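Local coordinates for SusD superfamily protein (Bacteroides thetaiotaomicron VPI-5482, PDB 3HDX) that probably binds polysaccharide at the outer membrane as a SusD-family protein, contributing to carbohydrate uptake and metabolism, at residues 302-314 against 387-399. Numbering follows the deposited sequence.
Sequences SIFTNFDDLRFGI and LNMIRTNRGLREV. With EDO (1,2-ethanediol), chain G.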
# COMPACT_ATOMS: atom_id res chain seq x y z
N SER A 302 -1.24 24.06 -7.36
CA SER A 302 -0.89 23.46 -8.65
C SER A 302 -1.65 22.14 -8.84
O SER A 302 -2.13 21.83 -9.93
CB SER A 302 0.63 23.19 -8.72
OG SER A 302 1.38 24.39 -8.71
N ILE A 303 -1.76 21.37 -7.76
CA ILE A 303 -2.37 20.02 -7.78
C ILE A 303 -3.88 20.03 -7.76
O ILE A 303 -4.50 19.27 -8.50
CB ILE A 303 -1.84 19.18 -6.59
CG1 ILE A 303 -0.32 18.96 -6.76
CG2 ILE A 303 -2.58 17.83 -6.53
CD1 ILE A 303 0.40 18.39 -5.56
N PHE A 304 -4.44 20.88 -6.89
CA PHE A 304 -5.89 21.03 -6.75
C PHE A 304 -6.24 22.28 -7.54
O PHE A 304 -5.92 23.39 -7.12
CB PHE A 304 -6.27 21.16 -5.29
CG PHE A 304 -5.97 19.93 -4.49
CD1 PHE A 304 -6.89 18.88 -4.44
CD2 PHE A 304 -4.78 19.82 -3.76
CE1 PHE A 304 -6.65 17.75 -3.72
CE2 PHE A 304 -4.51 18.66 -3.04
CZ PHE A 304 -5.48 17.63 -2.99
N THR A 305 -6.92 22.05 -8.68
CA THR A 305 -7.19 23.09 -9.66
C THR A 305 -8.59 23.66 -9.60
O THR A 305 -8.88 24.61 -10.32
CB THR A 305 -6.96 22.53 -11.09
OG1 THR A 305 -7.87 21.42 -11.36
CG2 THR A 305 -5.49 21.99 -11.22
N ASN A 306 -9.43 23.08 -8.76
CA ASN A 306 -10.85 23.46 -8.69
C ASN A 306 -11.20 23.69 -7.24
O ASN A 306 -11.07 22.77 -6.42
CB ASN A 306 -11.67 22.30 -9.31
CG ASN A 306 -13.15 22.58 -9.40
OD1 ASN A 306 -13.71 23.34 -8.64
ND2 ASN A 306 -13.82 21.84 -10.29
N PHE A 307 -11.69 24.89 -6.90
CA PHE A 307 -12.05 25.17 -5.51
C PHE A 307 -13.19 24.34 -4.92
O PHE A 307 -13.33 24.29 -3.70
CB PHE A 307 -12.18 26.67 -5.19
CG PHE A 307 -13.36 27.39 -5.82
CD1 PHE A 307 -14.69 27.10 -5.49
CD2 PHE A 307 -13.12 28.38 -6.74
CE1 PHE A 307 -15.72 27.82 -6.05
CE2 PHE A 307 -14.15 29.13 -7.29
CZ PHE A 307 -15.45 28.82 -6.97
N ASP A 308 -13.97 23.69 -5.79
CA ASP A 308 -15.00 22.77 -5.33
C ASP A 308 -14.49 21.40 -4.90
O ASP A 308 -15.28 20.62 -4.40
CB ASP A 308 -16.10 22.66 -6.38
CG ASP A 308 -16.88 23.98 -6.53
OD1 ASP A 308 -17.18 24.71 -5.51
OD2 ASP A 308 -17.07 24.35 -7.66
N ASP A 309 -13.19 21.12 -5.12
CA ASP A 309 -12.58 19.86 -4.68
C ASP A 309 -12.72 19.74 -3.16
O ASP A 309 -12.15 20.56 -2.41
CB ASP A 309 -11.14 19.81 -5.13
CG ASP A 309 -10.55 18.42 -5.04
OD1 ASP A 309 -10.72 17.75 -4.00
OD2 ASP A 309 -9.96 18.01 -6.06
N LEU A 310 -13.49 18.74 -2.72
CA LEU A 310 -13.72 18.55 -1.28
C LEU A 310 -12.47 18.26 -0.48
O LEU A 310 -12.44 18.48 0.73
CB LEU A 310 -14.77 17.46 -1.00
CG LEU A 310 -16.19 17.75 -1.48
CD1 LEU A 310 -17.11 16.57 -1.29
CD2 LEU A 310 -16.74 18.99 -0.73
N ARG A 311 -11.43 17.73 -1.12
CA ARG A 311 -10.18 17.46 -0.40
C ARG A 311 -9.42 18.74 -0.04
O ARG A 311 -8.73 18.77 0.98
CB ARG A 311 -9.29 16.55 -1.27
CG ARG A 311 -9.93 15.15 -1.54
CD ARG A 311 -9.41 14.42 -2.72
NE ARG A 311 -9.77 15.07 -4.00
CZ ARG A 311 -9.92 14.45 -5.18
NH1 ARG A 311 -9.82 13.13 -5.30
NH2 ARG A 311 -10.18 15.15 -6.26
N PHE A 312 -9.57 19.78 -0.86
CA PHE A 312 -8.89 21.06 -0.65
C PHE A 312 -9.78 22.19 -1.14
O PHE A 312 -9.59 22.78 -2.18
CB PHE A 312 -7.51 21.09 -1.31
CG PHE A 312 -6.76 22.33 -1.01
CD1 PHE A 312 -6.46 22.64 0.32
CD2 PHE A 312 -6.40 23.21 -2.02
CE1 PHE A 312 -5.80 23.81 0.60
CE2 PHE A 312 -5.75 24.39 -1.74
CZ PHE A 312 -5.45 24.69 -0.43
N GLY A 313 -10.79 22.46 -0.35
CA GLY A 313 -11.79 23.45 -0.70
C GLY A 313 -12.53 23.89 0.53
O GLY A 313 -11.99 24.68 1.32
N ILE A 314 -13.72 23.34 0.73
CA ILE A 314 -14.55 23.70 1.87
C ILE A 314 -13.80 23.48 3.21
O ILE A 314 -13.01 22.53 3.38
CB ILE A 314 -15.88 22.88 1.85
CG1 ILE A 314 -16.95 23.45 2.76
CG2 ILE A 314 -15.63 21.39 2.16
CD1 ILE A 314 -17.52 24.77 2.24
N LEU A 387 -13.48 7.04 -13.62
CA LEU A 387 -12.90 8.32 -13.18
C LEU A 387 -13.99 9.19 -12.55
O LEU A 387 -13.80 9.76 -11.47
CB LEU A 387 -12.27 9.06 -14.36
CG LEU A 387 -11.65 10.43 -14.03
CD1 LEU A 387 -10.61 10.36 -12.89
CD2 LEU A 387 -11.06 11.10 -15.28
N ASN A 388 -15.13 9.31 -13.25
CA ASN A 388 -16.24 10.12 -12.74
C ASN A 388 -16.79 9.69 -11.39
O ASN A 388 -17.24 10.53 -10.62
CB ASN A 388 -17.37 10.27 -13.78
CG ASN A 388 -17.04 11.26 -14.88
OD1 ASN A 388 -16.24 12.20 -14.67
ND2 ASN A 388 -17.65 11.09 -16.04
N MSE A 389 -16.77 8.38 -11.11
CA MSE A 389 -17.22 7.88 -9.82
C MSE A 389 -16.47 8.53 -8.66
O MSE A 389 -17.07 8.88 -7.62
CB MSE A 389 -17.11 6.37 -9.71
CG MSE A 389 -18.04 5.63 -10.57
SE MSE A 389 -17.82 3.72 -10.43
CE MSE A 389 -18.91 3.29 -11.98
N ILE A 390 -15.16 8.69 -8.84
CA ILE A 390 -14.33 9.31 -7.82
C ILE A 390 -14.55 10.83 -7.81
O ILE A 390 -14.79 11.41 -6.74
CB ILE A 390 -12.85 8.96 -8.05
CG1 ILE A 390 -12.66 7.39 -8.19
CG2 ILE A 390 -12.02 9.73 -6.98
CD1 ILE A 390 -13.34 6.51 -7.23
N ARG A 391 -14.50 11.46 -9.01
CA ARG A 391 -14.67 12.92 -9.10
C ARG A 391 -15.95 13.42 -8.44
O ARG A 391 -15.91 14.36 -7.62
CB ARG A 391 -14.68 13.34 -10.55
CG ARG A 391 -13.31 13.26 -11.24
CD ARG A 391 -13.46 13.64 -12.71
NE ARG A 391 -13.98 15.00 -12.85
CZ ARG A 391 -13.23 16.11 -12.87
NH1 ARG A 391 -11.89 16.08 -12.80
NH2 ARG A 391 -13.85 17.30 -12.96
N THR A 392 -17.06 12.75 -8.76
CA THR A 392 -18.37 13.19 -8.27
C THR A 392 -18.61 12.93 -6.78
O THR A 392 -19.64 13.40 -6.24
CB THR A 392 -19.53 12.64 -9.12
OG1 THR A 392 -19.56 11.22 -9.00
CG2 THR A 392 -19.37 13.06 -10.59
N ASN A 393 -17.74 12.13 -6.12
CA ASN A 393 -17.79 11.99 -4.66
C ASN A 393 -16.80 12.95 -3.97
O ASN A 393 -16.61 12.89 -2.74
CB ASN A 393 -17.54 10.57 -4.20
CG ASN A 393 -18.19 10.27 -2.85
OD1 ASN A 393 -19.30 10.74 -2.53
ND2 ASN A 393 -17.52 9.45 -2.06
N ARG A 394 -16.17 13.82 -4.76
CA ARG A 394 -15.19 14.79 -4.27
C ARG A 394 -15.48 16.21 -4.75
O ARG A 394 -14.56 17.06 -4.84
CB ARG A 394 -13.78 14.35 -4.69
CG ARG A 394 -13.35 13.00 -4.13
CD ARG A 394 -13.14 13.07 -2.65
NE ARG A 394 -12.74 11.78 -2.12
CZ ARG A 394 -13.50 10.95 -1.39
NH1 ARG A 394 -14.76 11.20 -1.09
NH2 ARG A 394 -12.96 9.80 -0.94
N GLY A 395 -16.75 16.46 -5.05
CA GLY A 395 -17.22 17.79 -5.44
C GLY A 395 -16.92 18.26 -6.84
O GLY A 395 -17.23 19.40 -7.19
N LEU A 396 -16.37 17.37 -7.67
CA LEU A 396 -15.98 17.72 -9.02
C LEU A 396 -17.05 17.27 -10.02
O LEU A 396 -17.69 16.23 -9.86
CB LEU A 396 -14.62 17.07 -9.38
CG LEU A 396 -13.44 17.42 -8.46
CD1 LEU A 396 -12.17 16.71 -8.90
CD2 LEU A 396 -13.20 18.93 -8.39
N ARG A 397 -17.20 18.06 -11.07
CA ARG A 397 -18.17 17.73 -12.13
C ARG A 397 -17.73 16.50 -12.91
O ARG A 397 -16.54 16.15 -12.97
CB ARG A 397 -18.28 18.88 -13.15
CG ARG A 397 -16.98 19.16 -13.95
CD ARG A 397 -17.25 20.21 -15.01
NE ARG A 397 -16.07 20.48 -15.84
CZ ARG A 397 -15.71 19.80 -16.93
NH1 ARG A 397 -16.35 18.69 -17.29
NH2 ARG A 397 -14.64 20.20 -17.61
N GLU A 398 -18.71 15.85 -13.50
CA GLU A 398 -18.40 14.80 -14.46
C GLU A 398 -17.65 15.38 -15.65
O GLU A 398 -17.91 16.51 -16.06
CB GLU A 398 -19.67 14.15 -14.99
CG GLU A 398 -20.30 13.27 -13.97
CD GLU A 398 -21.48 12.49 -14.49
OE1 GLU A 398 -22.06 12.85 -15.55
OE2 GLU A 398 -21.80 11.49 -13.82
N VAL A 399 -16.72 14.59 -16.18
CA VAL A 399 -16.01 14.87 -17.40
C VAL A 399 -16.44 13.91 -18.50
O VAL A 399 -17.04 12.88 -18.24
CB VAL A 399 -14.47 14.86 -17.23
CG1 VAL A 399 -14.03 16.03 -16.30
CG2 VAL A 399 -13.98 13.47 -16.69
C1 EDO G . -12.20 20.36 -13.49
O1 EDO G . -12.40 19.85 -12.15
C2 EDO G . -12.47 21.85 -13.58
O2 EDO G . -11.59 22.58 -12.72
O HOH W 1 -16.54 21.13 -10.98
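N306 lays its amide against the tip of L396, ND2 lying 3.5 Å from CD2. With CG anti to the backbone N (chi1 -176°), the amide reaches across to the other segment, and asparagine suits this place because its two ends do different work: OD1 accepts from D308 N in an Asx turn, while ND2 donates to a water shared with R397 N and to O1 of an ethanediol, probably from the crystallisation liquor, also held by R391 NH2. D308 CB lies 3.5 Å from G395 O. G395, at positive phi, brings its CA to 3.6 Å from D308 O, a close backbone approach suited to a residue without a side chain. The D309 carboxylate serves both a second Asx turn, OD1 accepting from R311 N, and a salt bridge to R311. Asx and type I turns fold this loop after helix 297-303, packed on the chain at the C-terminal end of helix 380-391 in the helix-rich SusD fold. L310 N donates to R394 O (2.9 Å, 171°), its apolar branch covering the R394-G395 backbone. R311, rich in N-H donors, grips D309 side-on, NE to OD1 at 2.8 Å; R394 CG lies over one guanidinium face, apolar L396 CD1 at its edge. E419 and E423 also pair with R311 NH1; E423 also pairs with R394 NH2, probably easing the arginines' approach.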